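Local coordinates for protein fatty acid amide hydrolase (Candida albicans, PDB 6KVR) that probably hydrolyses monocarboxylic acid amides, fatty acid amides among them, to the free acid and ammonia as a serine hydrolase of the amidase signature family, at residues N162-T168 with N178-G184; R361-V366 with T499-D504; H393-N397 with N422-G428. All coordinates share one frame; numbering follows the deposited sequence.

Contact 1: residues N162-T168 with N178-G184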
# COMPACT_ATOMS: atom_id res chain seq x y z
N ASN A 162 -6.38 17.65 11.94
CA ASN A 162 -7.41 17.78 12.97
C ASN A 162 -6.78 18.07 14.32
O ASN A 162 -5.91 17.32 14.79
CB ASN A 162 -8.25 16.50 13.09
CG ASN A 162 -9.31 16.39 12.02
OD1 ASN A 162 -9.55 17.33 11.27
ND2 ASN A 162 -9.98 15.23 11.96
N TYR A 163 -7.22 19.14 14.95
CA TYR A 163 -6.89 19.43 16.34
C TYR A 163 -8.20 19.49 17.11
O TYR A 163 -9.12 20.23 16.71
CB TYR A 163 -6.11 20.75 16.49
CG TYR A 163 -5.42 20.89 17.83
CD1 TYR A 163 -6.14 21.24 18.97
CD2 TYR A 163 -4.05 20.68 17.96
CE1 TYR A 163 -5.51 21.37 20.19
CE2 TYR A 163 -3.41 20.80 19.18
CZ TYR A 163 -4.15 21.16 20.29
OH TYR A 163 -3.54 21.28 21.52
N LYS A 164 -8.29 18.73 18.20
CA LYS A 164 -9.53 18.60 18.95
C LYS A 164 -10.07 19.96 19.38
O LYS A 164 -9.35 20.76 19.99
CB LYS A 164 -9.30 17.71 20.16
CG LYS A 164 -10.30 17.90 21.27
CD LYS A 164 -10.09 16.88 22.37
CE LYS A 164 -11.14 17.05 23.46
NZ LYS A 164 -11.33 15.80 24.26
N ASP A 165 -11.33 20.22 19.03
CA ASP A 165 -12.09 21.38 19.47
C ASP A 165 -11.54 22.68 18.92
O ASP A 165 -11.76 23.73 19.50
CB ASP A 165 -12.18 21.45 20.99
CG ASP A 165 -12.99 20.30 21.56
OD1 ASP A 165 -13.92 19.85 20.86
OD2 ASP A 165 -12.68 19.83 22.68
N LYS A 166 -10.86 22.64 17.77
CA LYS A 166 -10.37 23.86 17.14
C LYS A 166 -10.67 23.82 15.65
O LYS A 166 -10.74 22.75 15.04
CB LYS A 166 -8.88 24.04 17.37
CG LYS A 166 -8.60 24.69 18.70
CD LYS A 166 -7.13 24.73 19.00
CE LYS A 166 -6.88 25.51 20.30
NZ LYS A 166 -5.82 24.75 20.97
N ILE A 167 -10.90 25.01 15.09
CA ILE A 167 -11.11 25.13 13.65
C ILE A 167 -10.00 24.40 12.93
O ILE A 167 -8.82 24.56 13.26
CB ILE A 167 -11.15 26.60 13.22
CG1 ILE A 167 -12.39 27.31 13.75
CG2 ILE A 167 -11.10 26.70 11.69
CD1 ILE A 167 -12.24 28.85 13.68
N THR A 168 -10.38 23.59 11.94
CA THR A 168 -9.44 22.92 11.05
C THR A 168 -9.95 23.13 9.63
O THR A 168 -10.92 22.51 9.21
CB THR A 168 -9.33 21.44 11.40
OG1 THR A 168 -8.96 21.32 12.77
CG2 THR A 168 -8.27 20.75 10.52
N ASN A 178 -15.39 24.25 10.37
CA ASN A 178 -15.18 22.84 10.63
C ASN A 178 -14.37 22.68 11.91
O ASN A 178 -13.18 23.03 11.95
CB ASN A 178 -14.47 22.19 9.44
CG ASN A 178 -14.15 20.73 9.68
OD1 ASN A 178 -15.05 19.93 9.91
ND2 ASN A 178 -12.87 20.37 9.65
N ILE A 179 -15.00 22.16 12.96
CA ILE A 179 -14.35 21.95 14.25
C ILE A 179 -14.44 20.47 14.61
O ILE A 179 -15.47 20.01 15.09
CB ILE A 179 -14.99 22.82 15.35
CG1 ILE A 179 -14.99 24.30 14.97
CG2 ILE A 179 -14.28 22.63 16.70
CD1 ILE A 179 -15.51 25.23 16.07
N PRO A 180 -13.37 19.71 14.41
CA PRO A 180 -13.39 18.28 14.79
C PRO A 180 -13.45 18.07 16.30
O PRO A 180 -13.02 18.89 17.11
CB PRO A 180 -12.07 17.73 14.22
CG PRO A 180 -11.20 18.95 14.04
CD PRO A 180 -12.11 20.10 13.76
N ASN A 181 -13.98 16.90 16.67
CA ASN A 181 -14.12 16.49 18.07
C ASN A 181 -12.88 15.83 18.64
O ASN A 181 -12.88 15.46 19.82
CB ASN A 181 -15.28 15.50 18.22
CG ASN A 181 -16.61 16.13 17.99
OD1 ASN A 181 -17.44 15.59 17.26
ND2 ASN A 181 -16.84 17.28 18.61
N SER A 182 -11.83 15.62 17.83
CA SER A 182 -10.66 14.90 18.31
C SER A 182 -9.45 15.24 17.45
O SER A 182 -9.57 15.72 16.32
CB SER A 182 -10.92 13.39 18.31
OG SER A 182 -11.14 12.93 16.99
N HIS A 183 -8.28 15.00 18.02
CA HIS A 183 -7.05 15.05 17.24
C HIS A 183 -7.12 14.04 16.10
O HIS A 183 -7.79 13.01 16.19
CB HIS A 183 -5.85 14.72 18.12
CG HIS A 183 -5.54 15.78 19.14
ND1 HIS A 183 -5.96 17.09 19.02
CD2 HIS A 183 -4.84 15.71 20.30
CE1 HIS A 183 -5.53 17.78 20.05
NE2 HIS A 183 -4.84 16.97 20.84
N GLY A 184 -6.41 14.33 15.02
CA GLY A 184 -6.11 13.32 14.04
C GLY A 184 -5.18 12.28 14.63
O GLY A 184 -4.67 12.43 15.75
O HOH W 1 -9.92 13.54 14.22
O HOH W 2 -11.84 17.64 9.89
O HOH W 3 -3.23 18.35 23.36
O HOH W 4 -14.83 17.47 21.49

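Contact 2: residues R361-V366 with T499-D504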
# COMPACT_ATOMS: atom_id res chain seq x y z
N ARG A 361 26.67 24.91 -7.37
CA ARG A 361 27.89 25.00 -6.57
C ARG A 361 27.80 24.11 -5.34
O ARG A 361 28.72 23.32 -5.06
CB ARG A 361 28.17 26.45 -6.17
CG ARG A 361 29.38 26.61 -5.25
CD ARG A 361 29.80 28.07 -5.05
NE ARG A 361 28.75 28.88 -4.45
CZ ARG A 361 28.55 29.01 -3.14
NH1 ARG A 361 29.34 28.41 -2.26
NH2 ARG A 361 27.54 29.76 -2.71
N ALA A 362 26.70 24.21 -4.59
CA ALA A 362 26.57 23.42 -3.36
C ALA A 362 26.57 21.92 -3.65
O ALA A 362 27.20 21.13 -2.93
CB ALA A 362 25.31 23.83 -2.60
N LEU A 363 25.84 21.49 -4.69
CA LEU A 363 25.89 20.09 -5.09
C LEU A 363 27.32 19.66 -5.40
O LEU A 363 27.81 18.64 -4.89
CB LEU A 363 24.97 19.88 -6.29
CG LEU A 363 24.81 18.43 -6.74
CD1 LEU A 363 24.53 17.52 -5.55
CD2 LEU A 363 23.69 18.34 -7.79
N ASN A 364 28.03 20.46 -6.21
CA ASN A 364 29.40 20.11 -6.56
C ASN A 364 30.31 20.05 -5.34
O ASN A 364 31.18 19.17 -5.24
CB ASN A 364 29.95 21.12 -7.57
CG ASN A 364 31.28 20.71 -8.12
OD1 ASN A 364 31.39 19.68 -8.79
ND2 ASN A 364 32.31 21.49 -7.83
N THR A 365 30.14 20.98 -4.39
CA THR A 365 30.97 20.95 -3.19
C THR A 365 30.70 19.70 -2.36
O THR A 365 31.62 19.11 -1.80
CB THR A 365 30.75 22.22 -2.36
OG1 THR A 365 31.15 23.38 -3.11
CG2 THR A 365 31.56 22.19 -1.07
N VAL A 366 29.43 19.28 -2.29
CA VAL A 366 29.10 18.12 -1.45
C VAL A 366 29.63 16.84 -2.08
O VAL A 366 30.18 15.97 -1.40
CB VAL A 366 27.58 18.07 -1.18
CG1 VAL A 366 27.15 16.70 -0.62
CG2 VAL A 366 27.18 19.18 -0.22
N THR A 499 23.13 21.72 3.61
CA THR A 499 24.53 21.48 3.28
C THR A 499 25.50 22.33 4.08
O THR A 499 26.70 22.03 4.09
CB THR A 499 24.77 21.73 1.79
OG1 THR A 499 24.56 23.12 1.51
CG2 THR A 499 23.83 20.91 0.95
N GLY A 500 25.03 23.37 4.77
CA GLY A 500 25.90 24.36 5.38
C GLY A 500 26.38 25.43 4.43
O GLY A 500 27.16 26.30 4.83
N ILE A 501 25.94 25.39 3.17
CA ILE A 501 26.28 26.38 2.16
C ILE A 501 25.13 27.36 2.02
O ILE A 501 23.95 26.99 2.15
CB ILE A 501 26.62 25.70 0.82
CG1 ILE A 501 27.92 24.91 1.00
CG2 ILE A 501 26.77 26.74 -0.29
CD1 ILE A 501 28.11 23.83 -0.01
N PHE A 502 25.47 28.63 1.78
CA PHE A 502 24.49 29.68 1.57
C PHE A 502 24.82 30.38 0.26
O PHE A 502 25.98 30.44 -0.15
CB PHE A 502 24.50 30.67 2.74
CG PHE A 502 24.12 30.04 4.05
CD1 PHE A 502 25.01 29.19 4.71
CD2 PHE A 502 22.86 30.25 4.60
CE1 PHE A 502 24.66 28.57 5.91
CE2 PHE A 502 22.50 29.64 5.81
CZ PHE A 502 23.41 28.80 6.47
N GLN A 503 23.78 30.87 -0.41
CA GLN A 503 24.02 31.62 -1.63
C GLN A 503 24.94 32.80 -1.33
O GLN A 503 24.88 33.43 -0.27
CB GLN A 503 22.70 32.10 -2.23
CG GLN A 503 22.84 32.71 -3.62
CD GLN A 503 22.91 34.23 -3.58
OE1 GLN A 503 23.10 34.84 -2.52
NE2 GLN A 503 22.75 34.86 -4.75
N ASP A 504 25.82 33.08 -2.29
CA ASP A 504 26.80 34.16 -2.20
C ASP A 504 26.62 35.04 -3.42
O ASP A 504 26.97 34.61 -4.54
CB ASP A 504 28.22 33.60 -2.13
CG ASP A 504 29.25 34.67 -1.81
OD1 ASP A 504 29.13 35.82 -2.31
OD2 ASP A 504 30.19 34.35 -1.04

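Contact 3: residues H393-N397 with N422-G428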
# COMPACT_ATOMS: atom_id res chain seq x y z
N HIS A 393 1.69 14.84 -12.50
CA HIS A 393 0.87 16.04 -12.56
C HIS A 393 -0.51 15.76 -13.13
O HIS A 393 -1.47 16.45 -12.76
CB HIS A 393 1.59 17.15 -13.33
CG HIS A 393 2.64 17.84 -12.51
ND1 HIS A 393 3.74 17.17 -12.01
CD2 HIS A 393 2.68 19.08 -11.98
CE1 HIS A 393 4.45 18.00 -11.27
NE2 HIS A 393 3.83 19.17 -11.23
N LYS A 394 -0.65 14.76 -14.01
CA LYS A 394 -1.99 14.33 -14.40
C LYS A 394 -2.73 13.77 -13.20
O LYS A 394 -3.93 14.04 -13.01
CB LYS A 394 -1.93 13.28 -15.52
CG LYS A 394 -1.56 13.80 -16.91
CD LYS A 394 -1.56 12.62 -17.89
CE LYS A 394 -1.04 12.99 -19.28
NZ LYS A 394 -0.37 11.81 -19.94
N MSE A 395 -2.03 13.00 -12.36
CA MSE A 395 -2.60 12.30 -11.21
C MSE A 395 -3.18 13.30 -10.23
O MSE A 395 -4.23 13.05 -9.63
CB MSE A 395 -1.56 11.44 -10.48
CG MSE A 395 -1.31 10.05 -11.07
SE MSE A 395 0.21 9.15 -10.17
CE MSE A 395 0.02 7.35 -10.89
N TYR A 396 -2.50 14.44 -10.07
CA TYR A 396 -2.96 15.45 -9.12
C TYR A 396 -4.38 15.89 -9.44
O TYR A 396 -5.17 16.14 -8.52
CB TYR A 396 -2.03 16.67 -9.11
CG TYR A 396 -0.68 16.41 -8.51
CD1 TYR A 396 -0.51 15.48 -7.50
CD2 TYR A 396 0.44 17.14 -8.94
CE1 TYR A 396 0.75 15.24 -6.96
CE2 TYR A 396 1.70 16.92 -8.40
CZ TYR A 396 1.84 15.97 -7.40
OH TYR A 396 3.08 15.74 -6.85
N ASN A 397 -4.72 16.01 -10.73
CA ASN A 397 -5.96 16.66 -11.15
C ASN A 397 -6.94 15.73 -11.86
O ASN A 397 -7.94 16.21 -12.41
CB ASN A 397 -5.66 17.86 -12.06
CG ASN A 397 -5.08 19.04 -11.30
OD1 ASN A 397 -4.89 18.97 -10.08
ND2 ASN A 397 -4.81 20.13 -12.01
N ASN A 422 -1.77 25.53 -10.11
CA ASN A 422 -1.86 24.09 -9.90
C ASN A 422 -3.19 23.51 -10.38
O ASN A 422 -3.25 22.31 -10.69
CB ASN A 422 -1.62 23.73 -8.42
CG ASN A 422 -2.84 23.93 -7.55
OD1 ASN A 422 -3.80 23.14 -7.58
ND2 ASN A 422 -2.81 24.98 -6.75
N LEU A 423 -4.24 24.32 -10.45
CA LEU A 423 -5.49 23.85 -11.05
C LEU A 423 -5.33 23.57 -12.54
O LEU A 423 -6.16 22.84 -13.10
CB LEU A 423 -6.61 24.86 -10.80
CG LEU A 423 -7.02 24.91 -9.32
CD1 LEU A 423 -8.04 26.02 -9.04
CD2 LEU A 423 -7.54 23.54 -8.86
N ASN A 424 -4.29 24.09 -13.18
CA ASN A 424 -4.04 23.82 -14.60
C ASN A 424 -2.93 22.80 -14.84
O ASN A 424 -2.47 22.65 -15.98
CB ASN A 424 -3.74 25.14 -15.32
CG ASN A 424 -5.00 25.92 -15.65
OD1 ASN A 424 -5.57 25.77 -16.75
ND2 ASN A 424 -5.48 26.72 -14.69
N TYR A 425 -2.53 22.05 -13.80
CA TYR A 425 -1.33 21.21 -13.85
C TYR A 425 -1.36 20.12 -14.92
O TYR A 425 -0.39 19.95 -15.67
CB TYR A 425 -1.09 20.56 -12.50
CG TYR A 425 0.06 21.20 -11.81
CD1 TYR A 425 0.98 21.92 -12.54
CD2 TYR A 425 0.22 21.10 -10.43
CE1 TYR A 425 2.06 22.53 -11.93
CE2 TYR A 425 1.28 21.72 -9.81
CZ TYR A 425 2.20 22.44 -10.57
OH TYR A 425 3.27 23.05 -9.95
N GLY A 426 -2.39 19.30 -14.94
CA GLY A 426 -2.25 18.13 -15.81
C GLY A 426 -3.11 18.34 -17.05
O GLY A 426 -2.76 19.11 -17.95
N GLU A 427 -4.27 17.69 -17.07
CA GLU A 427 -5.34 18.09 -17.98
C GLU A 427 -6.41 18.91 -17.26
O GLU A 427 -7.56 18.96 -17.71
CB GLU A 427 -5.94 16.85 -18.66
CG GLU A 427 -4.91 16.02 -19.45
CD GLU A 427 -5.54 14.92 -20.30
OE1 GLU A 427 -6.35 15.24 -21.19
OE2 GLU A 427 -5.20 13.72 -20.11
N GLY A 428 -6.05 19.56 -16.15
CA GLY A 428 -6.94 20.45 -15.42
C GLY A 428 -8.32 19.90 -15.14
O GLY A 428 -8.48 18.91 -14.41
O HOH W 5 5.38 21.45 -11.40
O HOH W 6 -5.14 15.73 -14.92
O HOH W 7 -3.48 20.45 -7.93

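Contact 1: residues N162-T168 with N178-G184
K164 and H183 illustrate how two irregular chain segments can be joined without a sheet: the backbone N of K164 donates to H183 ND1 at 3.0 Å, nearly straight at 173°, although it lies somewhat tilted from the imidazole plane. Three backbone bonds spread the pairing along both segments: G184 N to the carbonyl of N162, D165 N to that of P180, and T168 N to that of N178. The type II turn from Y163 to K166 lies within this run. At the far end the N178 side chain closes a second link with T168. With CG anti to the backbone N (chi1 177°), the amide end comes close to the first segment, and N178 ND2 donates to T168 O at 2.9 Å, in the planes of both the amide and the carbonyl.

Among the rings, the H183 edge meets the face of Y163 in a T-shaped stack, with H183 CE1 sitting 3.4 Å above the centre of the phenol ring. The ND1 bond and this stack together hold the imidazole in one rotation. Oxygens surround the ring of P180: P180 CG lies 3.6 Å from N162 OD1, P180 CD lies 3.2 Å from K166 O, and T168 OG1 rests against the same ring.

Two waters complete the amide of N162. One accepts from N162 ND2 and donates to S182 O; the other donates to N162 OD1 and accepts from N178 ND2.

All of this lies in the long connection between strand 155-158 and helix 185-192, with G184 as the helix N-cap. R200 of strand 199-201 bonds to T168 OG1 and I167 O, K166 forms a salt bridge with E128 of helix 126-143, and H183 packs on S188 and E191 of helix 185-192.

Contact 2: residues R361-V366 with T499-D504
The guanidinium of R361 receives the carbonyl of F502 at its edge, close to the guanidinium plane, through NH2, with R361 NH2 3.1 Å from F502 O and a moderately bent N-H angle of 147°. The donor is tilted from the carbonyl plane. I501 CG2 comes to the group obliquely, 3.6 Å from R361 NH1. The arginine chain leaves the helix extended and then bends at chi3 (60°), which turns its end toward the strand. D508 takes a salt bridge from the same NH2, and its carboxylate also accepts from D504 N, tying arginine and loop to a common partner.

Behind the arginine the contact is apolar. I501 CD1 lies over the helix surface, 3.7 Å from A362 CA, and also touches T365 CB at 3.9 Å. One turn on from A362, the side chains of V366 and T499 cross at about a right angle, V366 CG2 lying 3.9 Å from T499 CG2. T499 OG1 accepts from I501 N, forming an ST turn where the chain changes direction at G500, and is also hydrogen-bonded to V541 O.

Helix 357-372 thus packs against the end of strand 494-499 and the short strand 501-502, a helix-on-sheet layer of the alpha/beta core of amidase signature enzymes.

Contact 3: residues H393-N397 with N422-G428
H393 and Y425 build a T-shaped stack between a helix and the turn following another helix, within the alpha/beta amidase signature fold. From H393 CB, which is 4.2 Å from Y425 O, the histidine ring is carried toward the tyrosine. CG leads to H393 CD2, which lies over the centre of the Y425 face, 3.4 Å from Y425 CG; beyond it, H393 NE2 lies 3.7 Å from Y425 CZ. The planes stand at 83°. At its tip H393 NE2 shares a water with Y425 OH, which is also hydrogen-bonded to Y479 O, and H393 ND1 bonds to Y389 O; the water and the Y389 bond together fix the imidazole's rotation. Y396 CE2 covers one imidazole face, while N422 CA covers the phenol face opposite H393.

Helix 385-397 meets the turn closely at G426, whose CA is 3.6 Å from H393 O in a CA-H...O contact; the close backbone approach there leaves little room for a side chain. A water joins K394 O to E427 N nearby.

Y396 also lies beside G255 and not far from S257, the predicted acyl-ester serine, so the packing borders the probable active site.

With CG anti to its own carbonyl carbon (chi1 -73°), N397 turns its amide toward the end of helix 417-423. There N422 O accepts from two donors, Y425 N of its own segment and N397 ND2 at 3.0 Å, the latter lying in the carbonyl plane.

Overall arrangement
Together the three contacts show how distant parts of one amidase chain are organised. Contact 1 comes first and is complete before the others begin; contact 3 is then nested inside the long excursion closed by contact 2. Contacts 1 and 2 lie on opposite sides of the chain's centre, their centres about 41 Å apart, whereas the centre of contact 3 is about 29 Å from that of contact 1 and about 33 Å from that of contact 2. None touches another. One mixed sheet links contacts 1 and 2: contact 1 shapes the loop after strand 155-158, and contact 2 packs a helix beside strand 494-499. Contact 3 joins helix 385-397 to the turn after helix 417-423, beside the predicted catalytic region.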